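Local structure of glutamate--tRNA ligase (Elizabethkingia anophelis, 6B1Z) at residues Asp198-Lys203 against Met207-Phe212; Glu104-Leu107 against Tyr111-Leu114; Pro369-Val374 against Lys389-Met394; Asn378-Ser383 against Phe410-Pro415; Asp320-Glu323 against Asp328-Ile331. The protein catalyses the ATP-dependent attachment of glutamate to tRNA(Glu), as a class I aminoacyl-tRNA synthetase with a catalytic domain and an anticodon-binding domain. All blocks are in the same frame, centred on the assembly; numbering follows the deposited sequence. Where two conformers were deposited one is given.

Interaction 1: residues Asp198-Lys203 against Met207-Phe212; sequences DKVLVK and MPTYHF
Val-202 and Pro-208 form a single beta bridge, their CA atoms 4.1 Å apart, and two backbone hydrogen bonds flank it. Lys-203 N donates to Met-207 O at 2.9 Å, almost straight at 172°. Thr-209 N donates to Leu-201 O at 3.0 Å.

Thr-209 stands at the N-cap position of helix 210-220. Its OG1 sits between the backbone N and the carbonyl carbon (chi1 64°). From there the hydroxyl donates to Val-200 O at 2.8 Å, so two successive carbonyls of the strand are held by one residue. The same torsion puts the methyl CG2 anti to the carbonyl carbon, where it meets Val-200 CG1 at 3.7 Å and also Lys-203 CG.

Phe-212 has CG anti to its backbone N (chi1 -164°). Its ring lies by Val-202, and Phe-212 CD2 is 3.7 Å from Val-202 CG2, while its CB packs near Leu-201 O and CB. His-211 meets the bent chain of Lys-199, and His-211 NE2 is 3.4 Å from Lys-199 CD. The ND1 of this histidine is hydrogen-bonded to His-239. Lys-203 runs past Met-207 O, and a water joins its NZ to Pro-208 O.

Strand 200-202 is an outer strand of a three-stranded antiparallel sheet in the catalytic domain. Leu-201 and Val-202 both face Ile-169 of strand 168-171, which makes a classic beta bulge. Thr-103 of helix 96-106 touches Val-202 and Phe-212, and helix 236-246 packs on Leu-201 and His-211.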
# COMPACT_ATOMS: atom_id res chain seq x y z
N ASP A 198 25.51 -12.65 17.80
CA ASP A 198 25.49 -11.84 19.01
C ASP A 198 25.06 -10.41 18.66
O ASP A 198 25.86 -9.47 18.65
CB ASP A 198 26.88 -11.80 19.66
CG ASP A 198 27.35 -13.15 20.22
OD1 ASP A 198 26.57 -14.11 20.31
OD2 ASP A 198 28.56 -13.21 20.57
N LYS A 199 23.76 -10.25 18.38
CA LYS A 199 23.29 -8.99 17.81
C LYS A 199 23.47 -7.84 18.80
O LYS A 199 23.35 -8.01 20.02
CB LYS A 199 21.82 -9.08 17.39
CG LYS A 199 21.59 -10.00 16.18
CD LYS A 199 20.51 -9.44 15.22
CE LYS A 199 20.49 -10.19 13.88
NZ LYS A 199 19.23 -10.98 13.68
N VAL A 200 23.72 -6.65 18.25
CA VAL A 200 23.82 -5.46 19.08
C VAL A 200 22.44 -5.12 19.64
O VAL A 200 21.45 -5.04 18.90
CB VAL A 200 24.37 -4.28 18.28
CG1 VAL A 200 24.34 -3.00 19.13
CG2 VAL A 200 25.79 -4.56 17.81
N LEU A 201 22.39 -4.92 20.95
CA LEU A 201 21.19 -4.53 21.68
C LEU A 201 21.16 -3.06 22.01
O LEU A 201 20.09 -2.46 22.00
CB LEU A 201 21.06 -5.31 22.99
CG LEU A 201 21.05 -6.82 22.83
CD1 LEU A 201 20.97 -7.48 24.19
CD2 LEU A 201 19.86 -7.22 21.95
N VAL A 202 22.31 -2.47 22.34
CA VAL A 202 22.40 -1.06 22.70
C VAL A 202 23.60 -0.45 21.97
O VAL A 202 24.69 -1.02 21.99
CB VAL A 202 22.53 -0.86 24.23
CG1 VAL A 202 22.51 0.63 24.58
CG2 VAL A 202 21.40 -1.62 24.97
N LYS A 203 23.38 0.68 21.30
CA LYS A 203 24.41 1.35 20.52
C LYS A 203 25.35 2.16 21.43
O LYS A 203 25.12 2.28 22.64
CB LYS A 203 23.75 2.24 19.47
CG LYS A 203 22.80 1.50 18.55
CD LYS A 203 22.06 2.45 17.59
CE LYS A 203 21.09 3.38 18.34
NZ LYS A 203 20.32 4.28 17.42
N MET A 207 21.31 4.28 23.12
CA MET A 207 19.97 3.97 22.65
C MET A 207 19.91 2.54 22.12
O MET A 207 20.86 2.06 21.50
CB MET A 207 19.53 4.94 21.56
CG MET A 207 19.11 6.34 22.07
SD MET A 207 17.79 6.39 23.34
CE MET A 207 16.37 5.94 22.33
N PRO A 208 18.80 1.85 22.37
CA PRO A 208 18.68 0.47 21.89
C PRO A 208 18.58 0.40 20.38
O PRO A 208 18.19 1.35 19.70
CB PRO A 208 17.38 -0.01 22.54
CG PRO A 208 16.55 1.26 22.65
CD PRO A 208 17.56 2.33 23.00
N THR A 209 18.95 -0.77 19.85
CA THR A 209 18.57 -1.13 18.50
C THR A 209 17.11 -1.55 18.49
O THR A 209 16.50 -1.78 19.54
CB THR A 209 19.44 -2.28 17.99
OG1 THR A 209 19.19 -3.44 18.80
CG2 THR A 209 20.93 -1.89 18.06
N TYR A 210 16.55 -1.69 17.27
CA TYR A 210 15.15 -2.08 17.13
C TYR A 210 14.84 -3.37 17.87
O TYR A 210 13.77 -3.53 18.46
CB TYR A 210 14.77 -2.27 15.66
CG TYR A 210 14.79 -1.04 14.77
CD1 TYR A 210 14.55 0.23 15.27
CD2 TYR A 210 15.03 -1.17 13.41
CE1 TYR A 210 14.56 1.34 14.43
CE2 TYR A 210 15.04 -0.08 12.58
CZ TYR A 210 14.81 1.17 13.09
OH TYR A 210 14.83 2.25 12.24
N HIS A 211 15.78 -4.33 17.84
CA HIS A 211 15.53 -5.62 18.47
C HIS A 211 15.20 -5.46 19.95
O HIS A 211 14.22 -6.03 20.44
CB HIS A 211 16.75 -6.52 18.31
CG HIS A 211 17.06 -6.89 16.90
ND1 HIS A 211 16.22 -7.67 16.13
CD2 HIS A 211 18.13 -6.60 16.12
CE1 HIS A 211 16.76 -7.84 14.93
NE2 HIS A 211 17.92 -7.21 14.90
N PHE A 212 16.02 -4.71 20.67
CA PHE A 212 15.85 -4.55 22.12
C PHE A 212 14.73 -3.56 22.43
O PHE A 212 13.91 -3.83 23.32
CB PHE A 212 17.18 -4.09 22.71
CG PHE A 212 17.30 -4.23 24.23
CD1 PHE A 212 16.68 -5.26 24.92
CD2 PHE A 212 18.08 -3.33 24.93
CE1 PHE A 212 16.83 -5.38 26.32
CE2 PHE A 212 18.24 -3.43 26.32
CZ PHE A 212 17.62 -4.46 27.01
O HOH W 1 18.18 2.30 17.13

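Interaction 2: residues Glu104-Leu107 against Tyr111-Leu114; sequences EQIL and YAYL
Leu-107 lays its CD2 methyl against CD2 of Leu-114, the two carbons 3.8 Å apart. The two side chains meet at about a right angle. In both leucines CG is anti to the carbonyl carbon, and the end of each side chain reaches nearer to the other segment than its CB does. The same CD2 of Leu-107 also approaches Ala-112 CB, at 4.3 Å.

Ala-112 CB points toward segment 104-107 and is met there by a second residue. Ile-106 CG2 lies 4.1 Å from Ala-112 CB, and Ile-106 O lies 3.9 Å from the same Ala-112 CB. Ile-106 has CG1 anti to its backbone N (chi1 -158°), which leaves CG2 between the N and the carbonyl carbon. Both branches then come near the alanine methyl.

This is a tight helix-to-strand connection. A short turn links helix 96-106 to strand 112-115, an outer strand of an antiparallel sheet of three. Thr-109 lies in the turn. Its OG1 is hydrogen-bonded to both Ile-106 O and Tyr-111 N. A water ties the two sides once more, donating to Leu-107 O at 2.9 Å and to Ala-112 O at 2.8 Å.

Ile-169 of the neighbouring strand 168-171 touches Leu-107, Ala-112 and Leu-114. Ile-106 also packs on Leu-242 and Met-246 of helix 236-246. Tyr-113 points its CB away from the helix, and its side chain packs on Tyr-138 and Ile-150.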
# COMPACT_ATOMS: atom_id res chain seq x y z
N GLU A 104 20.18 -1.70 32.29
CA GLU A 104 20.77 -2.09 33.57
C GLU A 104 20.34 -3.50 33.97
O GLU A 104 21.15 -4.29 34.46
CB GLU A 104 20.39 -1.07 34.65
CG GLU A 104 20.98 -1.39 36.02
CD GLU A 104 20.42 -0.52 37.13
OE1 GLU A 104 19.61 0.38 36.83
OE2 GLU A 104 20.79 -0.75 38.30
N GLN A 105 19.06 -3.84 33.72
CA GLN A 105 18.56 -5.15 34.10
C GLN A 105 19.25 -6.26 33.31
O GLN A 105 19.75 -7.24 33.89
CB GLN A 105 17.04 -5.22 33.90
CG GLN A 105 16.45 -6.55 34.36
CD GLN A 105 14.96 -6.66 34.10
OE1 GLN A 105 14.22 -5.68 34.21
NE2 GLN A 105 14.52 -7.87 33.76
N ILE A 106 19.32 -6.12 31.98
CA ILE A 106 19.88 -7.22 31.19
C ILE A 106 21.37 -7.38 31.43
O ILE A 106 21.91 -8.48 31.26
CB ILE A 106 19.57 -7.06 29.68
CG1 ILE A 106 19.68 -8.44 28.99
CG2 ILE A 106 20.51 -6.02 29.03
CD1 ILE A 106 19.29 -8.45 27.55
N LEU A 107 22.07 -6.31 31.84
CA LEU A 107 23.50 -6.43 32.12
C LEU A 107 23.77 -7.24 33.38
O LEU A 107 24.92 -7.62 33.61
CB LEU A 107 24.14 -5.04 32.24
CG LEU A 107 24.36 -4.31 30.92
CD1 LEU A 107 24.84 -2.88 31.19
CD2 LEU A 107 25.35 -5.07 30.04
N TYR A 111 23.17 -12.97 29.50
CA TYR A 111 22.72 -12.87 28.12
C TYR A 111 23.23 -11.63 27.41
O TYR A 111 22.86 -11.42 26.25
CB TYR A 111 21.19 -12.90 28.05
CG TYR A 111 20.57 -14.25 28.29
CD1 TYR A 111 20.02 -14.58 29.52
CD2 TYR A 111 20.52 -15.20 27.26
CE1 TYR A 111 19.43 -15.82 29.73
CE2 TYR A 111 19.93 -16.44 27.47
CZ TYR A 111 19.38 -16.74 28.70
OH TYR A 111 18.80 -17.96 28.92
N ALA A 112 24.05 -10.81 28.06
CA ALA A 112 24.56 -9.59 27.45
C ALA A 112 26.01 -9.35 27.85
O ALA A 112 26.45 -9.74 28.94
CB ALA A 112 23.71 -8.36 27.84
N TYR A 113 26.75 -8.69 26.96
CA TYR A 113 28.14 -8.36 27.24
C TYR A 113 28.51 -7.07 26.50
O TYR A 113 27.77 -6.60 25.64
CB TYR A 113 29.06 -9.53 26.87
CG TYR A 113 29.19 -9.89 25.40
CD1 TYR A 113 30.20 -9.35 24.62
CD2 TYR A 113 28.32 -10.81 24.79
CE1 TYR A 113 30.36 -9.70 23.29
CE2 TYR A 113 28.48 -11.17 23.44
CZ TYR A 113 29.50 -10.61 22.71
OH TYR A 113 29.67 -10.94 21.39
N LEU A 114 29.66 -6.50 26.87
CA LEU A 114 30.13 -5.24 26.30
C LEU A 114 31.12 -5.52 25.18
O LEU A 114 31.98 -6.40 25.31
CB LEU A 114 30.79 -4.38 27.38
CG LEU A 114 30.10 -4.27 28.74
CD1 LEU A 114 30.90 -3.35 29.66
CD2 LEU A 114 28.67 -3.79 28.58
O HOH W 2 26.47 -8.37 31.33

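Interaction 3: residues Pro369-Val374 against Lys389-Met394; sequences PEFKKV and KIIGLM
Phe-371 reaches from helix 364-377 to two successive isoleucines of helix 384-394. Its CG is anti to the backbone N (chi1 -177°), which sends the ring outward toward helix 384-394. Ile-391 has CG1 anti to its carbonyl carbon (chi1 -70°) and an extended end, so CG1 and CD1 run alongside the phenylalanine in the opposite direction. Both of these carbons lie 3.8 Å from Phe-371 CD2. CD1 goes on to the root of the side chain, 4.0 Å from Phe-371 CB. CG1 makes an off-centre CH-pi contact, 4.2 Å from the ring centroid and 30° off the ring normal.

Ile-390 meets the far end of the ring. Its CG2 branch, anti to the backbone N, stands 4.0 Å from Phe-371 CZ. This side chain lies roughly perpendicular to the phenylalanine.

All three residues are buried, and the contact is wholly apolar. Ile-404 of helix 401-406 and Phe-412 also touch Phe-371. Nearby, exposed Lys-372 forms a salt bridge with Asp-384. A phenylalanine packed against two isoleucines of the next helix in the chain is ordinary helix-helix core packing, here within the helical anticodon-binding domain.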
# COMPACT_ATOMS: atom_id res chain seq x y z
N PRO A 369 -17.78 15.56 -7.90
CA PRO A 369 -16.68 16.47 -7.52
C PRO A 369 -15.36 16.13 -8.20
O PRO A 369 -14.71 17.03 -8.73
CB PRO A 369 -16.61 16.32 -6.00
CG PRO A 369 -17.98 15.84 -5.60
CD PRO A 369 -18.43 14.96 -6.72
N GLU A 370 -14.96 14.86 -8.20
CA GLU A 370 -13.72 14.51 -8.87
C GLU A 370 -13.84 14.69 -10.38
O GLU A 370 -12.90 15.14 -11.04
CB GLU A 370 -13.30 13.08 -8.52
CG GLU A 370 -11.94 12.67 -9.13
CD GLU A 370 -10.76 13.51 -8.60
OE1 GLU A 370 -10.86 14.08 -7.48
OE2 GLU A 370 -9.73 13.59 -9.30
N PHE A 371 -15.01 14.37 -10.95
CA PHE A 371 -15.19 14.56 -12.38
C PHE A 371 -15.04 16.03 -12.76
O PHE A 371 -14.39 16.36 -13.76
CB PHE A 371 -16.54 14.01 -12.83
CG PHE A 371 -16.78 14.10 -14.31
CD1 PHE A 371 -15.90 13.50 -15.21
CD2 PHE A 371 -17.89 14.76 -14.81
CE1 PHE A 371 -16.13 13.58 -16.58
CE2 PHE A 371 -18.13 14.83 -16.18
CZ PHE A 371 -17.24 14.23 -17.07
N LYS A 372 -15.64 16.93 -11.97
CA LYS A 372 -15.51 18.35 -12.27
C LYS A 372 -14.07 18.82 -12.15
O LYS A 372 -13.66 19.74 -12.87
CB LYS A 372 -16.42 19.16 -11.34
CG LYS A 372 -17.91 19.03 -11.69
CD LYS A 372 -18.79 19.83 -10.75
CE LYS A 372 -18.55 21.32 -10.91
NZ LYS A 372 -19.64 22.13 -10.28
N LYS A 373 -13.31 18.23 -11.23
CA LYS A 373 -11.89 18.54 -11.10
C LYS A 373 -11.14 18.13 -12.36
O LYS A 373 -10.32 18.89 -12.89
CB LYS A 373 -11.33 17.84 -9.86
CG LYS A 373 -9.89 18.15 -9.50
CD LYS A 373 -9.58 17.57 -8.12
CE LYS A 373 -8.16 17.86 -7.67
NZ LYS A 373 -7.16 17.17 -8.54
N VAL A 374 -11.43 16.93 -12.88
CA VAL A 374 -10.78 16.51 -14.13
C VAL A 374 -11.15 17.45 -15.27
O VAL A 374 -10.28 17.86 -16.06
CB VAL A 374 -11.14 15.04 -14.45
CG1 VAL A 374 -10.57 14.63 -15.81
CG2 VAL A 374 -10.61 14.11 -13.36
N LYS A 389 -25.39 13.45 -16.11
CA LYS A 389 -25.87 12.56 -17.16
C LYS A 389 -24.70 11.86 -17.86
O LYS A 389 -24.78 10.67 -18.17
CB LYS A 389 -26.73 13.33 -18.16
CG LYS A 389 -28.09 13.73 -17.59
CD LYS A 389 -29.05 14.15 -18.68
CE LYS A 389 -30.42 14.51 -18.12
NZ LYS A 389 -30.45 15.90 -17.59
N ILE A 390 -23.61 12.59 -18.10
CA ILE A 390 -22.42 11.98 -18.71
C ILE A 390 -21.85 10.90 -17.79
O ILE A 390 -21.53 9.79 -18.24
CB ILE A 390 -21.38 13.06 -19.06
CG1 ILE A 390 -21.88 13.91 -20.24
CG2 ILE A 390 -20.00 12.42 -19.35
CD1 ILE A 390 -21.09 15.18 -20.50
N ILE A 391 -21.76 11.19 -16.49
CA ILE A 391 -21.28 10.19 -15.53
C ILE A 391 -22.16 8.95 -15.59
O ILE A 391 -21.65 7.82 -15.63
CB ILE A 391 -21.24 10.79 -14.11
CG1 ILE A 391 -20.13 11.85 -13.98
CG2 ILE A 391 -21.07 9.70 -13.05
CD1 ILE A 391 -20.28 12.71 -12.74
N GLY A 392 -23.48 9.13 -15.62
CA GLY A 392 -24.38 7.98 -15.68
C GLY A 392 -24.18 7.15 -16.93
O GLY A 392 -24.29 5.92 -16.89
N LEU A 393 -23.90 7.80 -18.06
CA LEU A 393 -23.70 7.12 -19.34
C LEU A 393 -22.36 6.41 -19.42
O LEU A 393 -22.21 5.49 -20.23
CB LEU A 393 -23.79 8.10 -20.50
CG LEU A 393 -25.14 8.72 -20.86
CD1 LEU A 393 -24.93 9.90 -21.80
CD2 LEU A 393 -26.02 7.66 -21.50
N MET A 394 -21.38 6.83 -18.61
CA MET A 394 -20.01 6.37 -18.80
C MET A 394 -19.46 5.53 -17.67
O MET A 394 -18.47 4.81 -17.89
CB MET A 394 -19.07 7.57 -19.00
CG MET A 394 -19.38 8.43 -20.22
SD MET A 394 -18.79 7.70 -21.75
CE MET A 394 -17.01 7.77 -21.48

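Interaction 4: residues Asn378-Ser383 against Phe410-Pro415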
# COMPACT_ATOMS: atom_id res chain seq x y z
N ASN A 378 -8.67 20.08 -17.63
CA ASN A 378 -8.64 20.04 -19.08
C ASN A 378 -9.33 21.24 -19.72
O ASN A 378 -9.69 21.18 -20.90
CB ASN A 378 -9.25 18.73 -19.57
CG ASN A 378 -8.37 17.53 -19.27
OD1 ASN A 378 -7.46 17.22 -20.04
ND2 ASN A 378 -8.62 16.88 -18.15
N ASN A 379 -9.54 22.31 -18.95
CA ASN A 379 -10.13 23.55 -19.46
C ASN A 379 -11.50 23.31 -20.10
O ASN A 379 -11.82 23.88 -21.14
CB ASN A 379 -9.18 24.24 -20.44
CG ASN A 379 -7.82 24.53 -19.84
OD1 ASN A 379 -7.71 24.95 -18.69
ND2 ASN A 379 -6.77 24.30 -20.62
N VAL A 380 -12.30 22.45 -19.48
CA VAL A 380 -13.65 22.15 -19.96
C VAL A 380 -14.63 22.53 -18.86
O VAL A 380 -14.38 22.29 -17.68
CB VAL A 380 -13.80 20.67 -20.36
CG1 VAL A 380 -15.27 20.27 -20.42
CG2 VAL A 380 -13.13 20.42 -21.70
N GLU A 381 -15.76 23.13 -19.26
CA GLU A 381 -16.82 23.47 -18.32
C GLU A 381 -18.15 22.98 -18.89
O GLU A 381 -18.43 23.19 -20.07
CB GLU A 381 -16.88 24.98 -18.08
N VAL A 382 -18.96 22.34 -18.04
CA VAL A 382 -20.30 21.92 -18.43
C VAL A 382 -21.21 22.09 -17.22
O VAL A 382 -20.74 22.19 -16.08
CB VAL A 382 -20.30 20.47 -18.96
CG1 VAL A 382 -20.17 19.45 -17.84
CG2 VAL A 382 -21.50 20.19 -19.84
N SER A 383 -22.51 22.17 -17.48
CA SER A 383 -23.47 22.27 -16.38
C SER A 383 -23.42 21.01 -15.53
O SER A 383 -23.08 19.93 -16.01
CB SER A 383 -24.88 22.47 -16.92
OG SER A 383 -25.33 21.33 -17.63
N PHE A 410 -15.64 13.33 -26.97
CA PHE A 410 -16.67 13.74 -27.92
C PHE A 410 -17.85 14.43 -27.27
O PHE A 410 -18.65 15.04 -27.98
CB PHE A 410 -17.16 12.52 -28.70
CG PHE A 410 -17.36 11.31 -27.84
CD1 PHE A 410 -16.39 10.32 -27.79
CD2 PHE A 410 -18.49 11.17 -27.06
CE1 PHE A 410 -16.55 9.20 -26.97
CE2 PHE A 410 -18.67 10.06 -26.23
CZ PHE A 410 -17.69 9.08 -26.20
N PHE A 411 -18.01 14.36 -25.94
CA PHE A 411 -19.06 15.14 -25.31
C PHE A 411 -18.73 16.63 -25.31
O PHE A 411 -19.64 17.46 -25.20
CB PHE A 411 -19.29 14.69 -23.86
CG PHE A 411 -19.99 13.36 -23.74
CD1 PHE A 411 -21.30 13.20 -24.16
CD2 PHE A 411 -19.35 12.29 -23.15
CE1 PHE A 411 -21.95 11.99 -24.02
CE2 PHE A 411 -19.99 11.06 -23.01
CZ PHE A 411 -21.30 10.91 -23.45
N PHE A 412 -17.45 16.97 -25.43
CA PHE A 412 -16.97 18.33 -25.24
C PHE A 412 -16.25 18.90 -26.46
O PHE A 412 -16.09 20.13 -26.53
CB PHE A 412 -16.03 18.38 -24.03
CG PHE A 412 -16.52 17.59 -22.85
CD1 PHE A 412 -17.50 18.12 -22.02
CD2 PHE A 412 -16.03 16.33 -22.58
CE1 PHE A 412 -17.97 17.39 -20.93
CE2 PHE A 412 -16.49 15.60 -21.50
CZ PHE A 412 -17.46 16.13 -20.68
N HIS A 413 -15.83 18.07 -27.41
CA HIS A 413 -15.04 18.50 -28.55
C HIS A 413 -15.55 17.82 -29.81
O HIS A 413 -15.78 16.61 -29.81
CB HIS A 413 -13.55 18.17 -28.37
CG HIS A 413 -13.00 18.57 -27.04
ND1 HIS A 413 -12.76 19.89 -26.70
CD2 HIS A 413 -12.62 17.83 -25.97
CE1 HIS A 413 -12.27 19.94 -25.47
NE2 HIS A 413 -12.17 18.71 -25.01
N ALA A 414 -15.71 18.60 -30.90
CA ALA A 414 -16.12 18.01 -32.16
C ALA A 414 -14.96 17.27 -32.81
O ALA A 414 -13.79 17.62 -32.62
CB ALA A 414 -16.63 19.09 -33.11
N PRO A 415 -15.24 16.22 -33.59
CA PRO A 415 -14.17 15.54 -34.32
C PRO A 415 -13.60 16.45 -35.41
O PRO A 415 -14.33 17.16 -36.10
CB PRO A 415 -14.85 14.31 -34.92
CG PRO A 415 -16.21 14.23 -34.26
CD PRO A 415 -16.56 15.63 -33.87
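A Schellman motif ends helix 364-377, and Val-380, whose N closes back on Leu-375 O, carries the contact with Phe-412. Asn-379 is the C-prime residue of the motif, with positive phi. The chain turns there, and the CB of Val-380 points toward segment 410-415.

The two branches of Val-380 take one ring each. CG1, anti to the backbone N (chi1 162°), meets Phe-412 CD1 at 3.5 Å. Val-380 CG1 also lies 3.8 Å from Phe-412 CG. The other branch goes to an imidazole: Val-380 CG2 lies 3.8 Å from His-413 NE2. That nitrogen has its polar partner elsewhere, in Tyr-405 OH. Val-382 reaches Phe-412 from the edge, near the ring plane, with Val-382 CG1 4.3 Å from Phe-412 CE1.

Residues within segment 410-415 also pack on one another. Phe-411 CB sits over the centre of one face of the Phe-412 ring, 3.7 Å above its plane. Phe-412 CB lies over a face of the His-413 ring, toward the rim at 3.9 Å. Phe-412 thus meets Phe-411 on one face, Val-382 at its edge and Val-380 obliquely.

The contact lies at the surface of the anticodon-binding domain and joins two loops. Leu-375 of helix 364-377 touches Val-380, Val-382 and Phe-412. Phe-412 also touches Ile-390 of helix 384-394, and its ring meets that of Tyr-405 of helix 401-406. Ser-383 caps the start of helix 384-394 through Lys-386 N. Phe-411 packs on helix 487-507.

Interaction 5: residues Asp320-Glu323 against Asp328-Ile331; sequences DNKE and DEMI
Lys-322 reaches Glu-329 with its ammonium end alone. Its CB points toward helix 327-333, and CG is anti to the backbone N (chi1 -174°). From CG through CD to CE the chain is fully extended, a straight arm that spans the gap between backbones whose nearest CA atoms, those of Lys-322 and Glu-329, are 10.2 Å apart. CE comes no nearer than 4.5 Å to Glu-329 OE2. NZ makes the contact. It lies 3.3 Å from Glu-329 OE2, a salt bridge whose hydrogen bond is weak. OE1 of the same carboxylate is farther from NZ, at 3.9 Å, so the lysine favours one oxygen.

The base of the arm is set by an Asx turn. Asp-320 OD1 accepts from Lys-322 N at 3.1 Å, nearly straight at 167°. The donor stands well above the carboxylate plane. Asn-321, between them, has positive phi.

Glu-329 is in the first turn of helix 327-333. Its OE1 accepts a hydrogen bond from Ser-326 N, just before the helix, as in the side-chain half of a capping box. The carboxylate is thus shared, one oxygen to the helix start and the other to the lysine. On the inner side of the helix Met-330 packs on Trp-316 and on Leu-37 of helix 26-41.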
# COMPACT_ATOMS: atom_id res chain seq x y z
N ASP A 320 -16.27 -17.40 3.03
CA ASP A 320 -17.47 -17.30 2.21
C ASP A 320 -17.19 -17.03 0.74
O ASP A 320 -18.13 -16.98 -0.06
CB ASP A 320 -18.41 -16.22 2.77
CG ASP A 320 -17.75 -14.85 2.86
OD1 ASP A 320 -16.63 -14.67 2.35
OD2 ASP A 320 -18.38 -13.93 3.44
N ASN A 321 -15.92 -16.84 0.37
CA ASN A 321 -15.51 -16.60 -1.02
C ASN A 321 -16.13 -15.34 -1.60
O ASN A 321 -16.27 -15.23 -2.82
CB ASN A 321 -15.83 -17.81 -1.91
CG ASN A 321 -15.07 -19.05 -1.50
OD1 ASN A 321 -13.94 -18.98 -1.02
ND2 ASN A 321 -15.69 -20.21 -1.69
N LYS A 322 -16.51 -14.39 -0.75
CA LYS A 322 -17.04 -13.11 -1.19
C LYS A 322 -15.88 -12.12 -1.33
O LYS A 322 -15.22 -11.80 -0.34
CB LYS A 322 -18.08 -12.60 -0.21
CG LYS A 322 -18.80 -11.34 -0.64
CD LYS A 322 -19.83 -10.93 0.41
CE LYS A 322 -20.46 -9.59 0.08
NZ LYS A 322 -21.26 -9.08 1.23
N GLU A 323 -15.66 -11.64 -2.55
CA GLU A 323 -14.47 -10.82 -2.81
C GLU A 323 -14.67 -9.36 -2.40
O GLU A 323 -13.73 -8.72 -1.91
CB GLU A 323 -14.11 -10.86 -4.29
CG GLU A 323 -13.58 -12.17 -4.77
CD GLU A 323 -12.94 -12.00 -6.12
OE1 GLU A 323 -13.66 -12.07 -7.14
OE2 GLU A 323 -11.72 -11.75 -6.14
N ASP A 328 -16.25 -2.92 7.64
CA ASP A 328 -17.03 -3.56 8.70
C ASP A 328 -17.18 -5.06 8.46
O ASP A 328 -17.10 -5.86 9.41
CB ASP A 328 -18.40 -2.91 8.84
CG ASP A 328 -18.35 -1.60 9.60
OD1 ASP A 328 -17.35 -1.38 10.33
OD2 ASP A 328 -19.30 -0.80 9.48
N GLU A 329 -17.39 -5.47 7.21
CA GLU A 329 -17.49 -6.90 6.91
C GLU A 329 -16.16 -7.61 7.15
O GLU A 329 -16.14 -8.73 7.69
CB GLU A 329 -17.98 -7.09 5.47
CG GLU A 329 -19.45 -6.68 5.31
CD GLU A 329 -19.94 -6.60 3.87
OE1 GLU A 329 -19.15 -6.25 2.97
OE2 GLU A 329 -21.15 -6.87 3.65
N MET A 330 -15.04 -6.98 6.77
CA MET A 330 -13.74 -7.58 7.02
C MET A 330 -13.47 -7.71 8.51
O MET A 330 -12.93 -8.72 8.96
CB MET A 330 -12.63 -6.77 6.35
CG MET A 330 -12.66 -6.88 4.84
SD MET A 330 -11.22 -6.22 3.99
CE MET A 330 -11.49 -4.45 4.12
N ILE A 331 -13.83 -6.68 9.30
CA ILE A 331 -13.68 -6.79 10.75
C ILE A 331 -14.45 -7.98 11.29
O ILE A 331 -13.96 -8.73 12.15
CB ILE A 331 -14.13 -5.48 11.43
CG1 ILE A 331 -13.10 -4.37 11.18
CG2 ILE A 331 -14.32 -5.70 12.94
CD1 ILE A 331 -13.61 -2.97 11.51

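How the interactions relate
From the N terminus, interaction 2 comes first and closes the short turn from helix 96-106 into strand 112-115. Interaction 1 follows and closes the loop after strand 200-202, leading into helix 210-220. The two touch: Tyr-113 OH bonds to Asp-198 OD2, and Ile-106 packs on Leu-201 and Phe-212. They involve the two outer strands of one sheet. Interaction 5 closes a loop into helix 327-333, about 40 Å from interaction 1, centre to centre. In the anticodon-binding domain, interaction 3 closes the turn between helices 364-377 and 384-394. Interaction 4 joins the loops after helices 364-377 and 401-406. Their segments alternate along the chain, so they cross. They touch where Met-394 and Ile-390 pack on Phe-411.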